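Local coordinates for hypothetical protein, haloacid dehalogenase-like hydrolase (Bacillus subtilis, PDB 1NRW) that catalyses, in vitro, the magnesium-dependent dephosphorylation of five- and six-carbon sugar phosphates and nucleoside monophosphates and, to a lesser extent, of FMN, at residues A[16-21]-A[274-279]; A[83-88]-A[173-178]. All coordinates share one frame; numbering follows the deposited sequence. Where two conformers were deposited one is given.

Interaction 1 (A[16-21]-A[274-279])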
loop_
_atom_site.group_PDB
_atom_site.type_symbol
_atom_site.label_atom_id
_atom_site.label_comp_id
_atom_site.label_asym_id
_atom_site.label_seq_id
_atom_site.Cartn_x
_atom_site.Cartn_y
_atom_site.Cartn_z
ATOM N N LEU A 16 4.439 -4.342 -9.199
ATOM C CA LEU A 16 3.980 -3.698 -10.426
ATOM C C LEU A 16 5.086 -2.892 -11.089
ATOM O O LEU A 16 5.884 -2.245 -10.407
ATOM C CB LEU A 16 2.809 -2.763 -10.124
ATOM C CG LEU A 16 1.579 -3.428 -9.490
ATOM C CD1 LEU A 16 0.541 -2.369 -9.171
ATOM C CD2 LEU A 16 0.997 -4.475 -10.432
ATOM N N ASN A 17 5.139 -2.932 -12.419
ATOM C CA ASN A 17 6.127 -2.139 -13.129
ATOM C C ASN A 17 5.553 -0.734 -13.308
ATOM O O ASN A 17 4.485 -0.423 -12.765
ATOM C CB ASN A 17 6.499 -2.771 -14.482
ATOM C CG ASN A 17 5.336 -2.853 -15.457
ATOM O OD1 ASN A 17 4.286 -2.233 -15.276
ATOM N ND2 ASN A 17 5.540 -3.612 -16.533
ATOM N N SER A 18 6.246 0.110 -14.066
ATOM C CA SER A 18 5.811 1.489 -14.264
ATOM C C SER A 18 4.531 1.649 -15.087
ATOM O O SER A 18 4.004 2.758 -15.222
ATOM C CB SER A 18 6.952 2.318 -14.869
ATOM O OG SER A 18 7.372 1.794 -16.116
ATOM N N LYS A 19 4.033 0.548 -15.637
ATOM C CA LYS A 19 2.787 0.568 -16.398
ATOM C C LYS A 19 1.713 -0.162 -15.601
ATOM O O LYS A 19 0.631 -0.467 -16.110
ATOM C CB LYS A 19 2.986 -0.084 -17.767
ATOM C CG LYS A 19 3.754 0.814 -18.723
ATOM C CD LYS A 19 3.831 0.245 -20.133
ATOM C CE LYS A 19 4.812 -0.905 -20.231
ATOM N NZ LYS A 19 5.064 -1.273 -21.660
ATOM N N HIS A 20 2.038 -0.422 -14.336
ATOM C CA HIS A 20 1.175 -1.132 -13.398
ATOM C C HIS A 20 0.719 -2.503 -13.868
ATOM O O HIS A 20 -0.420 -2.918 -13.642
ATOM C CB HIS A 20 -0.028 -0.275 -12.988
ATOM C CG HIS A 20 0.260 0.641 -11.839
ATOM N ND1 HIS A 20 -0.732 1.256 -11.107
ATOM C CD2 HIS A 20 1.434 1.045 -11.295
ATOM C CE1 HIS A 20 -0.184 1.998 -10.161
ATOM N NE2 HIS A 20 1.130 1.889 -10.254
ATOM N N GLN A 21 1.635 -3.208 -14.516
ATOM C CA GLN A 21 1.377 -4.553 -14.989
ATOM C C GLN A 21 2.184 -5.477 -14.091
ATOM O O GLN A 21 3.130 -5.040 -13.426
ATOM C CB GLN A 21 1.897 -4.735 -16.418
ATOM C CG GLN A 21 1.458 -3.680 -17.409
ATOM C CD GLN A 21 2.271 -3.735 -18.689
ATOM O OE1 GLN A 21 3.482 -3.961 -18.656
ATOM N NE2 GLN A 21 1.615 -3.507 -19.822
ATOM N N THR A 274 15.314 -2.951 -10.491
ATOM C CA THR A 274 14.155 -2.055 -10.437
ATOM C C THR A 274 12.883 -2.851 -10.712
ATOM O O THR A 274 12.939 -3.979 -11.213
ATOM C CB THR A 274 14.232 -0.934 -11.498
ATOM O OG1 THR A 274 14.172 -1.512 -12.809
ATOM C CG2 THR A 274 15.513 -0.139 -11.349
ATOM N N ASN A 275 11.732 -2.262 -10.401
ATOM C CA ASN A 275 10.481 -2.962 -10.649
ATOM C C ASN A 275 10.345 -3.301 -12.127
ATOM O O ASN A 275 9.896 -4.393 -12.475
ATOM C CB ASN A 275 9.277 -2.139 -10.156
ATOM C CG ASN A 275 9.206 -0.740 -10.760
ATOM O OD1 ASN A 275 10.216 -0.157 -11.154
ATOM N ND2 ASN A 275 7.998 -0.184 -10.804
ATOM N N ASP A 276 10.745 -2.374 -12.995
ATOM C CA ASP A 276 10.653 -2.596 -14.437
ATOM C C ASP A 276 11.556 -3.719 -14.943
ATOM O O ASP A 276 11.260 -4.357 -15.957
ATOM C CB ASP A 276 10.959 -1.299 -15.189
ATOM C CG ASP A 276 9.825 -0.296 -15.097
ATOM O OD1 ASP A 276 8.755 -0.655 -14.562
ATOM O OD2 ASP A 276 9.995 0.849 -15.565
ATOM N N GLU A 277 12.661 -3.955 -14.241
ATOM C CA GLU A 277 13.592 -5.013 -14.622
ATOM C C GLU A 277 13.265 -6.317 -13.896
ATOM O O GLU A 277 14.109 -7.203 -13.784
ATOM C CB GLU A 277 15.033 -4.588 -14.316
ATOM C CG GLU A 277 15.535 -3.455 -15.195
ATOM C CD GLU A 277 15.675 -3.863 -16.652
ATOM O OE1 GLU A 277 15.764 -2.968 -17.517
ATOM O OE2 GLU A 277 15.702 -5.077 -16.933
ATOM N N HIS A 278 12.034 -6.420 -13.405
ATOM C CA HIS A 278 11.572 -7.612 -12.696
ATOM C C HIS A 278 12.336 -7.906 -11.410
ATOM O O HIS A 278 12.707 -9.055 -11.145
ATOM C CB HIS A 278 11.630 -8.820 -13.638
ATOM C CG HIS A 278 11.124 -8.519 -15.013
ATOM N ND1 HIS A 278 11.917 -8.609 -16.137
ATOM C CD2 HIS A 278 9.925 -8.055 -15.436
ATOM C CE1 HIS A 278 11.230 -8.208 -17.192
ATOM N NE2 HIS A 278 10.018 -7.866 -16.795
ATOM N N GLY A 279 12.540 -6.867 -10.607
ATOM C CA GLY A 279 13.251 -7.019 -9.347
ATOM C C GLY A 279 12.668 -8.082 -8.432
ATOM O O GLY A 279 13.401 -8.797 -7.749
HETATM O O HOH W 1 8.260 -4.596 -17.008
#
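The loop after helix 11-15, a helix that begins in the metal-ligand segment Asp10 to Asp12, makes a type I beta turn from Asn17 to His20, with an Asx turn at Asn17; here Leu16 to Ser18 meet Asn275 and Asp276. The Asp276 carboxylate grips Ser18 twice through its syn sides: OD1 accepts from Ser18 N at 2.7 Å, and OD2 takes Ser18 OG at 2.8 Å, somewhat out of plane. Ser18 OG sits between N and the carbonyl carbon (chi1 59°), which brings it to OD2, beside the oxygen that takes Ser18 N. An alanine at Asp276 would probably leave Ser18 N and OG without these acceptors and open a gap beside Asn17 CB, which OD1 approaches to 3.1 Å. Asn275 ND2 bonds Leu16 O at 3.0 Å, in the carbonyl plane on a lone pair, while Asn275 OD1 is held by Asn133. Within the loop, Asn17 OD1 accepts from Lys19 N (2.8 Å) and Gln21 N (2.9 Å) on opposite faces of its plane, and Asn17 ND2 donates to Gln21 OE1 at 176°. A water accepts from Asn17 ND2 and donates to Asp276 O. Such a loop, shortly after the DxD motif I, belongs to the Rossmann-like haloacid dehalogenase core.

Interaction 2 (A[83-88]-A[173-178])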
loop_
_atom_site.group_PDB
_atom_site.type_symbol
_atom_site.label_atom_id
_atom_site.label_comp_id
_atom_site.label_asym_id
_atom_site.label_seq_id
_atom_site.Cartn_x
_atom_site.Cartn_y
_atom_site.Cartn_z
ATOM N N GLU A 83 -8.314 -3.867 11.400
ATOM C CA GLU A 83 -7.851 -3.001 12.480
ATOM C C GLU A 83 -8.343 -1.613 12.122
ATOM O O GLU A 83 -7.820 -0.978 11.208
ATOM C CB GLU A 83 -6.326 -3.018 12.559
ATOM C CG GLU A 83 -5.747 -2.318 13.781
ATOM C CD GLU A 83 -6.012 -3.076 15.075
ATOM O OE1 GLU A 83 -5.885 -4.319 15.083
ATOM O OE2 GLU A 83 -6.326 -2.424 16.093
ATOM N N THR A 84 -9.349 -1.145 12.847
ATOM C CA THR A 84 -9.948 0.149 12.566
ATOM C C THR A 84 -9.419 1.342 13.340
ATOM O O THR A 84 -8.828 1.208 14.413
ATOM C CB THR A 84 -11.467 0.100 12.791
ATOM O OG1 THR A 84 -11.732 -0.203 14.168
ATOM C CG2 THR A 84 -12.104 -0.963 11.910
ATOM N N ILE A 85 -9.644 2.517 12.763
ATOM C CA ILE A 85 -9.260 3.783 13.376
ATOM C C ILE A 85 -10.476 4.177 14.211
ATOM O O ILE A 85 -11.606 4.124 13.718
ATOM C CB ILE A 85 -9.044 4.888 12.308
ATOM C CG1 ILE A 85 -7.885 4.515 11.385
ATOM C CG2 ILE A 85 -8.782 6.235 12.989
ATOM C CD1 ILE A 85 -7.787 5.408 10.152
ATOM N N ASP A 86 -10.253 4.550 15.467
ATOM C CA ASP A 86 -11.349 4.964 16.340
ATOM C C ASP A 86 -12.167 6.015 15.596
ATOM O O ASP A 86 -11.608 6.962 15.045
ATOM C CB ASP A 86 -10.790 5.551 17.639
ATOM C CG ASP A 86 -11.876 6.093 18.549
ATOM O OD1 ASP A 86 -12.465 7.145 18.221
ATOM O OD2 ASP A 86 -12.141 5.464 19.595
ATOM N N LYS A 87 -13.486 5.850 15.583
ATOM C CA LYS A 87 -14.361 6.779 14.872
ATOM C C LYS A 87 -14.221 8.252 15.237
ATOM O O LYS A 87 -14.313 9.114 14.367
ATOM C CB LYS A 87 -15.822 6.343 15.009
ATOM C CG LYS A 87 -16.173 5.166 14.114
ATOM C CD LYS A 87 -17.669 4.935 14.047
ATOM C CE LYS A 87 -18.008 3.860 13.025
ATOM N NZ LYS A 87 -17.337 2.567 13.330
ATOM N N LYS A 88 -14.000 8.554 16.510
ATOM C CA LYS A 88 -13.844 9.947 16.902
ATOM C C LYS A 88 -12.535 10.507 16.364
ATOM O O LYS A 88 -12.463 11.674 15.977
ATOM C CB LYS A 88 -13.910 10.089 18.423
ATOM C CG LYS A 88 -15.324 9.965 18.957
ATOM C CD LYS A 88 -15.396 10.204 20.454
ATOM C CE LYS A 88 -16.843 10.311 20.903
ATOM N NZ LYS A 88 -17.638 9.127 20.467
ATOM N N TYR A 173 -10.290 2.237 7.796
ATOM C CA TYR A 173 -9.036 1.490 7.839
ATOM C C TYR A 173 -7.784 2.311 7.578
ATOM O O TYR A 173 -6.784 2.166 8.274
ATOM C CB TYR A 173 -9.068 0.342 6.829
ATOM C CG TYR A 173 -10.205 -0.632 7.016
ATOM C CD1 TYR A 173 -10.489 -1.174 8.271
ATOM C CD2 TYR A 173 -10.987 -1.028 5.934
ATOM C CE1 TYR A 173 -11.530 -2.088 8.439
ATOM C CE2 TYR A 173 -12.027 -1.939 6.089
ATOM C CZ TYR A 173 -12.293 -2.464 7.344
ATOM O OH TYR A 173 -13.320 -3.367 7.494
ATOM N N ASN A 174 -7.832 3.165 6.560
ATOM C CA ASN A 174 -6.668 3.961 6.197
ATOM C C ASN A 174 -7.174 5.251 5.572
ATOM O O ASN A 174 -8.176 5.246 4.855
ATOM C CB ASN A 174 -5.815 3.154 5.197
ATOM C CG ASN A 174 -4.433 3.751 4.952
ATOM O OD1 ASN A 174 -3.830 4.356 5.837
ATOM N ND2 ASN A 174 -3.910 3.543 3.742
ATOM N N ILE A 175 -6.498 6.351 5.876
ATOM C CA ILE A 175 -6.864 7.651 5.331
ATOM C C ILE A 175 -5.652 8.240 4.632
ATOM O O ILE A 175 -4.596 8.428 5.245
ATOM C CB ILE A 175 -7.322 8.625 6.439
ATOM C CG1 ILE A 175 -8.566 8.067 7.137
ATOM C CG2 ILE A 175 -7.635 9.996 5.833
ATOM C CD1 ILE A 175 -9.000 8.865 8.369
ATOM N N LEU A 176 -5.803 8.511 3.340
ATOM C CA LEU A 176 -4.724 9.099 2.556
ATOM C C LEU A 176 -4.978 10.598 2.410
ATOM O O LEU A 176 -6.092 11.012 2.096
ATOM C CB LEU A 176 -4.652 8.441 1.170
ATOM C CG LEU A 176 -3.592 8.958 0.181
ATOM C CD1 LEU A 176 -3.241 7.859 -0.808
ATOM C CD2 LEU A 176 -4.103 10.205 -0.550
ATOM N N GLY A 177 -3.944 11.391 2.680
ATOM C CA GLY A 177 -4.018 12.836 2.545
ATOM C C GLY A 177 -3.034 13.241 1.462
ATOM O O GLY A 177 -1.939 12.689 1.388
ATOM N N PHE A 178 -3.404 14.212 0.632
ATOM C CA PHE A 178 -2.542 14.639 -0.467
ATOM C C PHE A 178 -2.551 16.150 -0.646
ATOM O O PHE A 178 -3.576 16.800 -0.442
ATOM C CB PHE A 178 -3.033 13.975 -1.762
ATOM C CG PHE A 178 -2.377 14.486 -3.022
ATOM C CD1 PHE A 178 -1.355 13.764 -3.634
ATOM C CD2 PHE A 178 -2.812 15.669 -3.618
ATOM C CE1 PHE A 178 -0.775 14.207 -4.830
ATOM C CE2 PHE A 178 -2.242 16.127 -4.813
ATOM C CZ PHE A 178 -1.222 15.393 -5.419
HETATM O O HOH W 2 -6.442 1.330 10.792
#
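Tyr173 sets the CD1-CE1 flank of its ring against the Thr84 methyl, with Thr84 CG2 3.7 Å from Tyr173 CE1; the approach is oblique. Glu83 O lies at the edge of the same ring, near its plane and 4.0 Å from Tyr173 CD1. The methyl of Thr84 is put there by its first torsion, which leaves CG2 anti to the carbonyl carbon and beside the backbone N. On the other branch of the contact, Ile85 points toward the strand; its chi2 of 169° extends CD1 to lie 3.9 Å from Tyr173 O and 4.1 Å from Ile175 CD1, an apolar meeting of methyl ends. Ile175 also packs on Ile93, Leu94 and Leu97 of helix 87-99, and Ile85 on Ala90, which places both isoleucines against that helix. A water bridges the backbones, donating to Glu83 O and to Tyr173 O, at 2.7 Å each. Beyond Ile85, Asp86 is the N-cap of the helix, its OD1 accepting from Lys88 N at 2.7 Å. Tyr173 and Asn174 both face Phe107 in a classic beta bulge, and Tyr173 has the near-helical psi of -45° of its first position. Asn174 turns away from the loop, its ND2 bonded to Glu209 and to the carbonyl of the phosphate-binding Gly45. A connector entering a helix-backed sheet in this way is consistent with the C2 cap of Cof-type phosphatases.

From the N terminus the chain runs through strand 6-10 and helix 11-15 into 16-21, whose partner 274-279 comes only after 252 further residues, running into the last helix, 279-286. Interaction 1 therefore closes a loop that takes in nearly the whole protein and joins the N-terminal and C-terminal parts of the core. Interaction 2 is nested inside it: after core strand 79-82 the chain enters 83-88, passes into the second sheet and meets 83-88 again at strand 172-178, 84 residues later, before completing that sheet and going back to the core. The centres of interaction 1 and interaction 2 are about 29 Å apart, on opposite sides of the chain's centre.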